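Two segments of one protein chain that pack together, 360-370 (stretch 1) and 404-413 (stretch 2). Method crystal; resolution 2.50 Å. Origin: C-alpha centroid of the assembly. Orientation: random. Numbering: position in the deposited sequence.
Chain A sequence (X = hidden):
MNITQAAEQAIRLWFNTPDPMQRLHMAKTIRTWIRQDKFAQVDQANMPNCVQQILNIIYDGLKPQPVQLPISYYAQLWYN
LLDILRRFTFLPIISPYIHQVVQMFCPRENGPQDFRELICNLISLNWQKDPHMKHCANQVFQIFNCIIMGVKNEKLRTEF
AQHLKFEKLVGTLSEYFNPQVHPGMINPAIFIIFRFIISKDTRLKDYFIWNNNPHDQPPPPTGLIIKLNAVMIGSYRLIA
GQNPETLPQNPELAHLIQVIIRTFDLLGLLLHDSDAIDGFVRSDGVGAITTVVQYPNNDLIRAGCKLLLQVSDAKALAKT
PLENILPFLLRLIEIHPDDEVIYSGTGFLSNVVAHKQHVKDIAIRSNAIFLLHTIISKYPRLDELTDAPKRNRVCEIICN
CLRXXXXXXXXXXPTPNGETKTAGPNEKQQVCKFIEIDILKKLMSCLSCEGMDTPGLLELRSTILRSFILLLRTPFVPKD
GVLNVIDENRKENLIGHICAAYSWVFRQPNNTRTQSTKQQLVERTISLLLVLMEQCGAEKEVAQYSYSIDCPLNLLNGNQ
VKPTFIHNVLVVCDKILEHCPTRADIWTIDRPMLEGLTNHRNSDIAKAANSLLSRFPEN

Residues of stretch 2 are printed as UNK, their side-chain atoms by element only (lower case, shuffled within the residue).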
ATOM      1  N   LYS A 360     -20.259   4.414 -10.839  1.00 29.99           N
ATOM      2  CA  LYS A 360     -20.193   3.772 -12.152  1.00 30.00           C
ATOM      3  C   LYS A 360     -20.668   4.734 -13.246  1.00 30.52           C
ATOM      4  O   LYS A 360     -20.049   4.826 -14.321  1.00 30.50           O
ATOM      5  CB  LYS A 360     -21.041   2.505 -12.155  1.00 29.82           C
ATOM      6  CG  LYS A 360     -20.325   1.300 -11.607  1.00 30.12           C
ATOM      7  CD  LYS A 360     -21.159   0.567 -10.593  1.00 30.24           C
ATOM      8  CE  LYS A 360     -21.292  -0.876 -10.988  1.00 31.31           C
ATOM      9  NZ  LYS A 360     -21.256  -1.833  -9.850  1.00 30.85           N
ATOM     10  N   ASP A 361     -21.750   5.466 -12.972  1.00 31.01           N
ATOM     11  CA  ASP A 361     -22.298   6.387 -13.972  1.00 32.25           C
ATOM     12  C   ASP A 361     -21.302   7.492 -14.301  1.00 32.16           C
ATOM     13  O   ASP A 361     -21.082   7.813 -15.479  1.00 32.84           O
ATOM     14  CB  ASP A 361     -23.646   6.971 -13.533  1.00 33.45           C
ATOM     15  CG  ASP A 361     -24.782   5.942 -13.558  0.50 34.74           C
ATOM     16  OD1 ASP A 361     -24.701   4.949 -14.317  0.50 38.06           O
ATOM     17  OD2 ASP A 361     -25.768   6.132 -12.814  0.50 36.15           O
ATOM     18  N   ILE A 362     -20.674   8.055 -13.271  1.00 31.23           N
ATOM     19  CA  ILE A 362     -19.656   9.080 -13.502  1.00 30.55           C
ATOM     20  C   ILE A 362     -18.546   8.523 -14.397  1.00 30.11           C
ATOM     21  O   ILE A 362     -18.207   9.103 -15.430  1.00 29.27           O
ATOM     22  CB  ILE A 362     -19.112   9.644 -12.175  1.00 30.79           C
ATOM     23  CG1 ILE A 362     -20.224  10.443 -11.477  1.00 30.92           C
ATOM     24  CG2 ILE A 362     -17.867  10.505 -12.413  1.00 28.48           C
ATOM     25  CD1 ILE A 362     -20.100  10.532  -9.960  1.00 29.23           C
ATOM     26  N   ALA A 363     -18.012   7.374 -14.007  1.00 30.49           N
ATOM     27  CA  ALA A 363     -16.970   6.719 -14.771  1.00 30.88           C
ATOM     28  C   ALA A 363     -17.352   6.523 -16.255  1.00 31.68           C
ATOM     29  O   ALA A 363     -16.597   6.896 -17.157  1.00 31.19           O
ATOM     30  CB  ALA A 363     -16.601   5.411 -14.107  1.00 30.05           C
ATOM     31  N   ILE A 364     -18.534   5.969 -16.509  1.00 33.39           N
ATOM     32  CA  ILE A 364     -18.985   5.746 -17.892  1.00 34.69           C
ATOM     33  C   ILE A 364     -19.035   7.031 -18.723  1.00 34.74           C
ATOM     34  O   ILE A 364     -18.585   7.044 -19.864  1.00 35.64           O
ATOM     35  CB  ILE A 364     -20.339   4.999 -17.921  1.00 35.85           C
ATOM     36  CG1 ILE A 364     -20.126   3.527 -17.572  1.00 35.22           C
ATOM     37  CG2 ILE A 364     -21.031   5.123 -19.281  1.00 36.23           C
ATOM     38  CD1 ILE A 364     -21.364   2.886 -17.038  1.00 36.33           C
ATOM     39  N   ARG A 365     -19.547   8.114 -18.146  1.00 35.38           N
ATOM     40  CA  ARG A 365     -19.620   9.393 -18.856  1.00 36.51           C
ATOM     41  C   ARG A 365     -18.245   9.982 -19.130  1.00 36.54           C
ATOM     42  O   ARG A 365     -18.093  10.843 -20.001  1.00 37.32           O
ATOM     43  CB  ARG A 365     -20.484  10.407 -18.106  1.00 35.72           C
ATOM     44  CG  ARG A 365     -21.975  10.121 -18.166  1.00 38.65           C
ATOM     45  CD  ARG A 365     -22.816  11.305 -17.662  1.00 40.22           C
ATOM     46  NE  ARG A 365     -22.937  11.337 -16.202  1.00 47.79           N
ATOM     47  CZ  ARG A 365     -22.185  12.092 -15.398  1.00 51.20           C
ATOM     48  NH1 ARG A 365     -21.250  12.890 -15.907  1.00 50.40           N
ATOM     49  NH2 ARG A 365     -22.367  12.049 -14.077  1.00 52.72           N
ATOM     50  N   SER A 366     -17.234   9.531 -18.399  1.00 36.15           N
ATOM     51  CA  SER A 366     -15.881   9.980 -18.691  1.00 36.53           C
ATOM     52  C   SER A 366     -15.097   8.929 -19.470  1.00 35.72           C
ATOM     53  O   SER A 366     -13.866   9.006 -19.558  1.00 35.59           O
ATOM     54  CB  SER A 366     -15.161  10.388 -17.410  1.00 37.17           C
ATOM     55  OG  SER A 366     -15.978  11.290 -16.672  1.00 42.38           O
ATOM     56  N   ASN A 367     -15.815   7.961 -20.040  1.00 34.70           N
ATOM     57  CA  ASN A 367     -15.221   6.942 -20.905  1.00 34.66           C
ATOM     58  C   ASN A 367     -14.328   5.941 -20.186  1.00 33.51           C
ATOM     59  O   ASN A 367     -13.387   5.413 -20.772  1.00 33.26           O
ATOM     60  CB  ASN A 367     -14.453   7.585 -22.078  1.00 34.89           C
ATOM     61  CG  ASN A 367     -15.345   7.855 -23.290  1.00 39.89           C
ATOM     62  OD1 ASN A 367     -16.580   7.857 -23.190  1.00 43.83           O
ATOM     63  ND2 ASN A 367     -14.721   8.075 -24.445  1.00 43.14           N
ATOM     64  N   ALA A 368     -14.621   5.673 -18.921  1.00 32.79           N
ATOM     65  CA  ALA A 368     -13.787   4.766 -18.142  1.00 32.95           C
ATOM     66  C   ALA A 368     -13.584   3.427 -18.856  1.00 32.71           C
ATOM     67  O   ALA A 368     -12.474   2.908 -18.884  1.00 32.54           O
ATOM     68  CB  ALA A 368     -14.369   4.553 -16.749  1.00 32.53           C
ATOM     69  N   ILE A 369     -14.643   2.885 -19.454  1.00 33.21           N
ATOM     70  CA  ILE A 369     -14.546   1.573 -20.102  1.00 33.85           C
ATOM     71  C   ILE A 369     -13.613   1.614 -21.304  1.00 34.38           C
ATOM     72  O   ILE A 369     -12.749   0.748 -21.456  1.00 35.18           O
ATOM     73  CB  ILE A 369     -15.933   0.955 -20.444  1.00 33.20           C
ATOM     74  CG1 ILE A 369     -16.725   0.728 -19.156  1.00 33.92           C
ATOM     75  CG2 ILE A 369     -15.761  -0.374 -21.169  1.00 32.41           C
ATOM     76  CD1 ILE A 369     -18.230   0.673 -19.323  1.00 35.19           C
ATOM     77  N   PHE A 370     -13.757   2.631 -22.140  1.00 34.67           N
ATOM     78  CA  PHE A 370     -12.810   2.835 -23.221  1.00 36.46           C
ATOM     79  C   PHE A 370     -11.361   2.849 -22.701  1.00 35.80           C
ATOM     80  O   PHE A 370     -10.472   2.245 -23.299  1.00 36.59           O
ATOM     81  CB  PHE A 370     -13.108   4.148 -23.938  1.00 38.70           C
ATOM     82  CG  PHE A 370     -13.044   4.046 -25.423  1.00 42.97           C
ATOM     83  CD1 PHE A 370     -14.221   4.003 -26.176  1.00 44.98           C
ATOM     84  CD2 PHE A 370     -11.808   3.979 -26.081  1.00 46.34           C
ATOM     85  CE1 PHE A 370     -14.176   3.902 -27.562  1.00 47.69           C
ATOM     86  CE2 PHE A 370     -11.745   3.874 -27.471  1.00 47.91           C
ATOM     87  CZ  PHE A 370     -12.936   3.840 -28.216  1.00 46.83           C
ATOM     88  N   UNK A 404     -12.265  -3.911 -12.814  1.00 25.67           N
ATOM     89  CA  UNK A 404     -13.115  -2.750 -12.988  1.00 26.20           C
ATOM     90  C   UNK A 404     -14.195  -3.038 -14.030  1.00 25.69           C
ATOM     91  O   UNK A 404     -15.359  -2.695 -13.815  1.00 25.60           O
ATOM     92  c   UNK A 404     -12.312  -1.518 -13.408  1.00 26.70           C
ATOM     93  c   UNK A 404     -13.197  -0.271 -13.424  1.00 25.34           C
ATOM     94  o   UNK A 404     -11.226  -1.345 -12.498  1.00 27.65           O
ATOM     95  N   UNK A 405     -13.805  -3.674 -15.136  1.00 25.16           N
ATOM     96  CA  UNK A 405     -14.751  -4.067 -16.174  1.00 25.25           C
ATOM     97  C   UNK A 405     -15.878  -4.898 -15.594  1.00 25.96           C
ATOM     98  O   UNK A 405     -17.040  -4.635 -15.866  1.00 26.57           O
ATOM     99  c   UNK A 405     -14.175  -6.128 -19.537  1.00 23.01           C
ATOM    100  c   UNK A 405     -14.954  -5.295 -18.505  1.00 24.77           C
ATOM    101  c   UNK A 405     -14.068  -4.841 -17.315  1.00 25.49           C
ATOM    102  c   UNK A 405     -15.611  -4.114 -19.183  1.00 22.44           C
ATOM    103  N   UNK A 406     -15.520  -5.876 -14.775  1.00 26.56           N
ATOM    104  CA  UNK A 406     -16.467  -6.823 -14.212  1.00 27.28           C
ATOM    105  C   UNK A 406     -17.463  -6.169 -13.269  1.00 28.96           C
ATOM    106  O   UNK A 406     -18.633  -6.549 -13.243  1.00 29.94           O
ATOM    107  o   UNK A 406     -14.971  -8.648 -15.722  1.00 25.13           O
ATOM    108  c   UNK A 406     -14.889  -8.810 -14.499  1.00 26.27           C
ATOM    109  n   UNK A 406     -14.078  -9.713 -13.952  1.00 26.02           N
ATOM    110  c   UNK A 406     -15.730  -7.973 -13.523  1.00 26.47           C
ATOM    111  N   UNK A 407     -17.012  -5.166 -12.520  1.00 30.45           N
ATOM    112  CA  UNK A 407     -17.911  -4.356 -11.689  1.00 31.20           C
ATOM    113  C   UNK A 407     -18.925  -3.542 -12.494  1.00 32.05           C
ATOM    114  O   UNK A 407     -20.003  -3.250 -11.995  1.00 31.73           O
ATOM    115  c   UNK A 407     -17.122  -3.461 -10.733  1.00 31.48           C
ATOM    116  c   UNK A 407     -16.402  -4.256  -9.651  1.00 32.07           C
ATOM    117  o   UNK A 407     -16.784  -5.392  -9.345  1.00 34.05           O
ATOM    118  n   UNK A 407     -15.344  -3.674  -9.082  1.00 29.75           N
ATOM    119  N   UNK A 408     -18.587  -3.199 -13.737  1.00 33.62           N
ATOM    120  CA  UNK A 408     -19.537  -2.557 -14.659  1.00 35.30           C
ATOM    121  C   UNK A 408     -20.563  -3.533 -15.234  1.00 36.77           C
ATOM    122  O   UNK A 408     -21.753  -3.248 -15.246  1.00 36.69           O
ATOM    123  c   UNK A 408     -16.769  -0.476 -15.842  1.00 36.84           C
ATOM    124  c   UNK A 408     -18.820  -1.888 -15.835  1.00 35.22           C
ATOM    125  c   UNK A 408     -18.097  -0.638 -15.483  1.00 35.49           C
ATOM    126  c   UNK A 408     -18.740   0.396 -14.828  1.00 37.07           C
ATOM    127  c   UNK A 408     -16.080   0.687 -15.528  1.00 37.12           C
ATOM    128  c   UNK A 408     -18.063   1.558 -14.507  1.00 37.87           C
ATOM    129  c   UNK A 408     -16.731   1.706 -14.857  1.00 36.94           C
ATOM    130  N   UNK A 409     -20.097  -4.678 -15.726  1.00 39.19           N
ATOM    131  CA  UNK A 409     -20.943  -5.572 -16.518  1.00 41.57           C
ATOM    132  C   UNK A 409     -22.136  -6.139 -15.747  1.00 44.66           C
ATOM    133  O   UNK A 409     -23.118  -6.546 -16.349  1.00 44.93           O
ATOM    134  c   UNK A 409     -20.119  -6.680 -17.185  1.00 40.01           C
ATOM    135  c   UNK A 409     -19.076  -6.230 -18.217  1.00 38.51           C
ATOM    136  c   UNK A 409     -19.729  -5.618 -19.446  1.00 37.51           C
ATOM    137  c   UNK A 409     -18.109  -7.351 -18.613  1.00 33.29           C
ATOM    138  N   UNK A 410     -22.053  -6.129 -14.422  1.00 49.14           N
ATOM    139  CA  UNK A 410     -23.150  -6.564 -13.559  1.00 54.26           C
ATOM    140  C   UNK A 410     -24.458  -5.849 -13.879  1.00 55.63           C
ATOM    141  O   UNK A 410     -25.503  -6.494 -14.023  1.00 56.24           O
ATOM    142  c   UNK A 410     -22.532  -9.646 -12.494  1.00 76.61           C
ATOM    143  c   UNK A 410     -22.784  -6.339 -12.094  1.00 56.28           C
ATOM    144  c   UNK A 410     -21.426  -6.899 -11.713  1.00 63.98           C
ATOM    145 se   UNK A 410     -21.444  -8.768 -11.113  1.00 82.91          SE
ATOM    146  N   UNK A 411     -24.383  -4.523 -14.004  1.00 56.95           N
ATOM    147  CA  UNK A 411     -25.522  -3.672 -14.363  1.00 59.01           C
ATOM    148  C   UNK A 411     -26.450  -4.270 -15.419  1.00 56.79           C
ATOM    149  O   UNK A 411     -27.661  -4.186 -15.305  1.00 56.75           O
ATOM    150  c   UNK A 411     -25.016   0.901 -15.657  1.00 66.34           C
ATOM    151  c   UNK A 411     -25.025  -2.324 -14.894  1.00 58.48           C
ATOM    152 se   UNK A 411     -23.454   0.098 -14.763  1.00 66.52          SE
ATOM    153  c   UNK A 411     -24.325  -1.434 -13.880  1.00 61.55           C
ATOM    154  N   UNK A 412     -25.868  -4.876 -16.446  1.00 55.76           N
ATOM    155  CA  UNK A 412     -26.586  -5.149 -17.680  1.00 54.42           C
ATOM    156  C   UNK A 412     -26.946  -6.600 -17.909  1.00 56.08           C
ATOM    157  O   UNK A 412     -27.533  -6.935 -18.938  1.00 56.04           O
ATOM    158  n   UNK A 412     -25.762  -0.993 -18.521  1.00 46.07           N
ATOM    159  c   UNK A 412     -25.492  -3.197 -18.750  1.00 48.27           C
ATOM    160  c   UNK A 412     -22.895  -3.056 -18.901  1.00 45.87           C
ATOM    161  c   UNK A 412     -23.362  -0.276 -18.618  1.00 46.54           C
ATOM    162  c   UNK A 412     -24.205  -2.577 -18.771  1.00 47.40           C
ATOM    163  c   UNK A 412     -21.853  -2.145 -18.892  1.00 46.61           C
ATOM    164  c   UNK A 412     -26.399  -2.199 -18.594  1.00 45.38           C
ATOM    165  c   UNK A 412     -22.093  -0.770 -18.749  1.00 46.53           C
ATOM    166  c   UNK A 412     -25.779  -4.631 -18.863  1.00 51.28           C
ATOM    167  c   UNK A 412     -24.412  -1.192 -18.629  1.00 45.81           C
ATOM    168  N   UNK A 413     -26.593  -7.458 -16.963  1.00 58.39           N
ATOM    169  CA  UNK A 413     -26.930  -8.864 -17.075  1.00 61.18           C
ATOM    170  C   UNK A 413     -28.240  -9.112 -16.329  1.00 63.58           C
ATOM    171  O   UNK A 413     -28.364  -8.738 -15.156  1.00 63.67           O
ATOM    172  c   UNK A 413     -26.144 -11.244 -16.752  1.00 61.42           C
ATOM    173  c   UNK A 413     -25.778  -9.770 -16.597  1.00 61.02           C
ATOM    174  c   UNK A 413     -23.233  -9.931 -16.808  1.00 57.67           C
ATOM    175  c   UNK A 413     -24.520  -9.466 -17.420  1.00 60.57           C
TER

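Position 404 carries three side-chain atoms, a carbon bearing one oxygen and one carbon, out of reach of stretch 1. This fork at the first atom is that of threonine; the hydroxyl of Thr 404 is hydrogen-bonded elsewhere in the structure.

Position 405 has four carbons forked at the second, touching Ile 369: the pattern of leucine. Leu 405 leaves its backbone sideways, but its end turns nearer, bringing CD1 to 4.2 Å from CG2 of Ile 369.

Position 406 holds two carbons, the second carrying one oxygen and one nitrogen, out of reach of stretch 1; this is asparagine, Asn 406.

Position 407 repeats that pattern, its residue touching Lys 360 through the backbone, and is also asparagine. Asn 407 sends its amide away from stretch 1 to partners elsewhere, while its backbone O receives a weak hydrogen bond from NZ of Lys 360 at 2.9 Å. That oxygen is crowded in the model, so the bond deserves caution.

Position 408 shows one carbon followed by a ring of six carbons with no oxygen attached, packed against Lys 360, Ala 363, Ile 364, Ala 368 and Ile 369; hence phenylalanine rather than tyrosine. CZ of Phe 408 lies 3.8 Å from CB of Ala 363, which sits at the ring edge, and CD2 of Phe 408 lies 3.5 Å from CG1 of Ile 369. CD1 of Ile 369 covers one face, 4.2 Å from the centroid of the Phe 408 ring and 22° off the normal, a CH-pi contact.

Position 409 has four carbons forked at the second, again leucine; Leu 409 starts away from stretch 1, and its end comes nearer but makes no contact.

Position 410 contains two carbons, a selenium and a terminal carbon, unbranched and without contact: selenomethionine, Met 410, its end leading away.

Position 411 has the same unbranched chain, touching Lys 360, Asp 361 and Ile 364, so selenomethionine again. Met 411 points toward stretch 1, with SE 4.2 Å from CD1 of Ile 364.

Position 412 bears one carbon and fused five- and six-membered rings holding eight carbons and one nitrogen, touching Ile 364 and Ile 369: tryptophan. CZ2 of Trp 412 lies 4.1 Å from CD1 of Ile 364, and CD1 of Ile 369 approaches the indole edge, 4.2 Å from CH2 of Trp 412.

Position 413 has four carbons forked at the first, one arm two carbons long, out of reach: isoleucine, Ile 413.

Helices 360-365 and 404-409 cross at -112°, axes 11.4 Å apart at closest approach. Phe 408 is a knob among Lys 360 and Ala 363 of the first and Ala 368 and Ile 369 of the helix that follows it; Ile 364 and Ile 369 extend the apolar packing to Trp 412. The contact, burying 452 Å², is chiefly apolar, with one weak polar link.

Stretch 2, residues 404-413: TLNNFLMMWI
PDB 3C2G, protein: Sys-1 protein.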